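Local atomic coordinates of glycoside hydrolase family protein (Novosphingobium sp. PP1Y, PDB entry 6Q2F), a protein that probably hydrolyses terminal alpha-L-rhamnose residues from glycosylated substrates, as a glycoside hydrolase of the alpha-L-rhamnosidase family. Residues S721-D733 / V895-L907. Numbering follows the deposited sequence.
Sequences SSLLLQTGRNVAD and VHRRDGKGEIYYL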
# COMPACT_ATOMS: atom_id res chain seq x y z
N SER A 721 10.08 1.73 -20.54
CA SER A 721 8.67 1.52 -20.25
C SER A 721 8.10 2.70 -19.48
O SER A 721 7.01 3.18 -19.78
CB SER A 721 8.50 0.22 -19.47
OG SER A 721 8.90 -0.88 -20.27
N SER A 722 8.86 3.18 -18.48
CA SER A 722 8.42 4.31 -17.67
C SER A 722 8.24 5.55 -18.54
O SER A 722 7.28 6.30 -18.36
CB SER A 722 9.44 4.59 -16.56
OG SER A 722 9.65 3.44 -15.75
N LEU A 723 9.17 5.77 -19.48
CA LEU A 723 9.09 6.95 -20.34
C LEU A 723 7.75 7.02 -21.06
O LEU A 723 7.03 8.02 -20.97
CB LEU A 723 10.24 6.95 -21.35
CG LEU A 723 10.07 7.96 -22.49
CD1 LEU A 723 10.21 9.42 -21.97
CD2 LEU A 723 11.01 7.68 -23.67
N LEU A 724 7.40 5.94 -21.78
CA LEU A 724 6.12 5.94 -22.50
C LEU A 724 4.95 6.04 -21.53
O LEU A 724 3.96 6.73 -21.80
CB LEU A 724 6.02 4.69 -23.35
CG LEU A 724 7.12 4.50 -24.42
CD1 LEU A 724 6.80 3.36 -25.40
CD2 LEU A 724 7.27 5.78 -25.21
N LEU A 725 5.07 5.38 -20.36
CA LEU A 725 3.99 5.37 -19.38
C LEU A 725 3.92 6.67 -18.58
O LEU A 725 3.00 6.85 -17.78
CB LEU A 725 4.14 4.16 -18.47
CG LEU A 725 3.79 2.89 -19.30
CD1 LEU A 725 4.19 1.61 -18.56
CD2 LEU A 725 2.30 2.85 -19.58
N GLN A 726 4.83 7.61 -18.81
CA GLN A 726 4.66 8.97 -18.29
C GLN A 726 4.19 9.95 -19.36
O GLN A 726 3.88 11.09 -19.03
CB GLN A 726 5.99 9.48 -17.70
CG GLN A 726 6.48 8.69 -16.50
CD GLN A 726 7.89 9.09 -16.07
OE1 GLN A 726 8.40 10.14 -16.46
NE2 GLN A 726 8.51 8.25 -15.24
N THR A 727 4.17 9.53 -20.61
CA THR A 727 3.95 10.44 -21.73
C THR A 727 2.48 10.83 -21.82
O THR A 727 1.60 10.01 -21.59
CB THR A 727 4.41 9.78 -23.04
OG1 THR A 727 5.81 9.52 -22.95
CG2 THR A 727 4.14 10.68 -24.24
N GLY A 728 2.23 12.09 -22.15
CA GLY A 728 0.85 12.59 -22.23
C GLY A 728 0.08 12.34 -20.93
O GLY A 728 0.61 12.48 -19.83
N ARG A 729 -1.17 11.92 -21.07
CA ARG A 729 -2.00 11.61 -19.92
C ARG A 729 -2.55 10.20 -20.02
O ARG A 729 -2.77 9.68 -21.12
CB ARG A 729 -3.20 12.57 -19.80
CG ARG A 729 -4.31 12.36 -20.90
CD ARG A 729 -5.49 13.30 -20.66
NE ARG A 729 -6.57 13.16 -21.64
CZ ARG A 729 -7.59 12.31 -21.52
NH1 ARG A 729 -7.67 11.48 -20.47
NH2 ARG A 729 -8.53 12.28 -22.45
N ASN A 730 -2.79 9.60 -18.86
CA ASN A 730 -3.63 8.42 -18.81
C ASN A 730 -4.98 8.68 -19.45
O ASN A 730 -5.57 9.75 -19.28
CB ASN A 730 -3.86 7.98 -17.37
CG ASN A 730 -4.52 6.62 -17.30
OD1 ASN A 730 -5.67 6.48 -16.88
ND2 ASN A 730 -3.79 5.60 -17.72
N VAL A 731 -5.49 7.68 -20.16
CA VAL A 731 -6.85 7.69 -20.69
C VAL A 731 -7.69 6.68 -19.92
O VAL A 731 -7.36 5.49 -19.90
CB VAL A 731 -6.88 7.39 -22.19
CG1 VAL A 731 -8.32 7.17 -22.68
CG2 VAL A 731 -6.26 8.54 -22.94
N ALA A 732 -8.79 7.13 -19.33
CA ALA A 732 -9.74 6.25 -18.67
C ALA A 732 -11.14 6.76 -18.93
O ALA A 732 -11.35 7.98 -19.00
CB ALA A 732 -9.48 6.15 -17.16
N ASP A 733 -12.10 5.85 -19.09
CA ASP A 733 -13.47 6.23 -19.39
C ASP A 733 -14.37 6.23 -18.17
O ASP A 733 -15.39 6.92 -18.18
CB ASP A 733 -14.06 5.30 -20.45
CG ASP A 733 -13.39 5.46 -21.80
OD1 ASP A 733 -13.11 6.60 -22.20
OD2 ASP A 733 -13.11 4.44 -22.44
N VAL A 895 -2.84 -0.28 -20.58
CA VAL A 895 -2.83 1.15 -20.28
C VAL A 895 -2.94 1.90 -21.60
O VAL A 895 -2.35 1.49 -22.62
CB VAL A 895 -1.56 1.57 -19.51
CG1 VAL A 895 -1.59 3.06 -19.26
CG2 VAL A 895 -1.48 0.80 -18.18
N HIS A 896 -3.67 3.01 -21.56
CA HIS A 896 -3.87 3.90 -22.70
C HIS A 896 -3.36 5.27 -22.30
O HIS A 896 -3.87 5.87 -21.35
CB HIS A 896 -5.35 3.97 -23.11
CG HIS A 896 -5.62 4.80 -24.32
ND1 HIS A 896 -6.89 4.99 -24.83
CD2 HIS A 896 -4.79 5.50 -25.14
CE1 HIS A 896 -6.84 5.78 -25.89
NE2 HIS A 896 -5.57 6.08 -26.11
N ARG A 897 -2.35 5.75 -23.01
CA ARG A 897 -1.80 7.09 -22.82
C ARG A 897 -2.14 7.94 -24.04
O ARG A 897 -2.24 7.42 -25.15
CB ARG A 897 -0.28 7.00 -22.63
CG ARG A 897 0.11 6.38 -21.28
CD ARG A 897 0.65 7.49 -20.41
NE ARG A 897 0.19 7.37 -19.07
CZ ARG A 897 0.30 8.33 -18.18
NH1 ARG A 897 0.83 9.51 -18.52
NH2 ARG A 897 -0.15 8.12 -16.96
N ARG A 898 -2.31 9.24 -23.83
CA ARG A 898 -2.66 10.10 -24.95
C ARG A 898 -1.98 11.46 -24.86
O ARG A 898 -1.89 12.07 -23.79
CB ARG A 898 -4.19 10.30 -25.07
CG ARG A 898 -4.59 11.49 -25.96
CD ARG A 898 -6.11 11.63 -26.09
NE ARG A 898 -6.68 10.41 -26.63
CZ ARG A 898 -7.97 10.08 -26.54
NH1 ARG A 898 -8.81 10.89 -25.93
NH2 ARG A 898 -8.40 8.95 -27.08
N ASP A 899 -1.54 11.91 -26.02
CA ASP A 899 -0.78 13.12 -26.28
C ASP A 899 -1.45 13.83 -27.44
O ASP A 899 -2.29 13.25 -28.13
CB ASP A 899 0.66 12.74 -26.70
CG ASP A 899 1.67 13.73 -26.23
OD1 ASP A 899 1.26 14.75 -25.64
OD2 ASP A 899 2.87 13.48 -26.46
N GLY A 900 -1.02 15.07 -27.70
CA GLY A 900 -1.43 15.73 -28.93
C GLY A 900 -0.93 15.03 -30.18
O GLY A 900 -1.48 15.23 -31.27
N LYS A 901 0.10 14.19 -30.04
CA LYS A 901 0.70 13.51 -31.18
C LYS A 901 0.14 12.11 -31.41
O LYS A 901 0.39 11.54 -32.48
CB LYS A 901 2.23 13.47 -30.99
CG LYS A 901 2.88 14.83 -31.26
CD LYS A 901 4.29 14.94 -30.69
CE LYS A 901 5.26 15.39 -31.75
NZ LYS A 901 5.30 14.43 -32.90
N GLY A 902 -0.61 11.55 -30.47
CA GLY A 902 -1.31 10.30 -30.73
C GLY A 902 -1.46 9.45 -29.48
O GLY A 902 -1.35 9.93 -28.36
N GLU A 903 -1.75 8.17 -29.70
CA GLU A 903 -2.07 7.23 -28.63
C GLU A 903 -0.90 6.29 -28.39
O GLU A 903 -0.14 5.97 -29.30
CB GLU A 903 -3.30 6.40 -28.99
CG GLU A 903 -4.35 7.18 -29.72
CD GLU A 903 -4.82 8.35 -28.90
OE1 GLU A 903 -5.16 8.12 -27.72
OE2 GLU A 903 -4.83 9.48 -29.42
N ILE A 904 -0.79 5.83 -27.15
CA ILE A 904 0.12 4.75 -26.78
C ILE A 904 -0.68 3.75 -25.97
O ILE A 904 -1.23 4.11 -24.93
CB ILE A 904 1.32 5.26 -25.97
CG1 ILE A 904 2.11 6.29 -26.76
CG2 ILE A 904 2.19 4.08 -25.55
CD1 ILE A 904 3.07 7.05 -25.86
N TYR A 905 -0.76 2.51 -26.46
CA TYR A 905 -1.35 1.42 -25.69
C TYR A 905 -0.24 0.53 -25.17
O TYR A 905 0.70 0.20 -25.90
CB TYR A 905 -2.33 0.59 -26.52
CG TYR A 905 -3.62 1.29 -26.81
CD1 TYR A 905 -3.71 2.19 -27.88
CD2 TYR A 905 -4.76 1.07 -26.05
CE1 TYR A 905 -4.89 2.84 -28.18
CE2 TYR A 905 -5.95 1.73 -26.35
CZ TYR A 905 -6.00 2.61 -27.42
OH TYR A 905 -7.16 3.28 -27.75
N TYR A 906 -0.33 0.18 -23.89
CA TYR A 906 0.57 -0.76 -23.26
C TYR A 906 -0.20 -2.03 -22.98
O TYR A 906 -1.25 -1.97 -22.34
CB TYR A 906 1.12 -0.18 -21.95
CG TYR A 906 2.10 -1.06 -21.21
CD1 TYR A 906 3.30 -1.46 -21.79
CD2 TYR A 906 1.83 -1.50 -19.92
CE1 TYR A 906 4.22 -2.25 -21.10
CE2 TYR A 906 2.73 -2.29 -19.23
CZ TYR A 906 3.92 -2.65 -19.81
OH TYR A 906 4.80 -3.44 -19.08
N LEU A 907 0.32 -3.16 -23.46
CA LEU A 907 -0.32 -4.46 -23.33
C LEU A 907 0.61 -5.43 -22.61
O LEU A 907 1.82 -5.46 -22.88
CB LEU A 907 -0.68 -5.05 -24.69
CG LEU A 907 -1.44 -4.22 -25.73
CD1 LEU A 907 -1.85 -5.10 -26.92
CD2 LEU A 907 -2.67 -3.60 -25.12
O HOH W 1 7.29 -3.32 -20.29
O HOH W 2 0.37 5.01 -16.92
O HOH W 3 -8.72 13.67 -24.79
O HOH W 4 -5.23 3.81 -19.14
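Arg897 and the chain turning from Leu725 to Asn730 interlock where the short strand 729-730 adds itself, antiparallel, to the beta-hairpin formed by strands 894-899 and 902-908. The evidence for pairing is the exchange of two backbone bonds between Arg729 and Arg898, N to O each way at 2.8 Å; a further bond runs from Val731 N to His896 O. The Arg897 side chain, bent at its second and third torsions, folds its guanidinium between two backbone layers: Leu725 O lies over the centre of one face, 3.1 Å above the plane, and Asn730 N over the opposite face. Its bond across this contact is made at the edge of the group, where NH1 reaches Thr727 O at 3.2 Å; the N-H...O angle is nearly straight (173°) and the acceptor lies close to the guanidinium plane, although the donor stands well above the carbonyl plane. NH1 also bonds Asn639 OD1; two acceptors on NH1, with backbone over both faces, would restrict how the guanidinium can turn. Beside it, Leu725 sets CD1 squarely over the Tyr906 ring, 4.2 Å from the centroid, while CD2 packs on Val895 CG1; this closes helix 712-726 onto the hairpin. On the sheet's other side, Val731 CB sits over a face of the His896 ring, 3.8 Å from its centroid. The ring is held by NE2 to Glu903 OE1 and ND1 to Asp880 OD2. Glu903 OE1 also takes a salt bridge from Arg898 NE. The guanidinium planes of Arg729 and Arg898 stand nearly perpendicular (89°), and one water accepts from both Arg729 NH2 and Arg898 NH1.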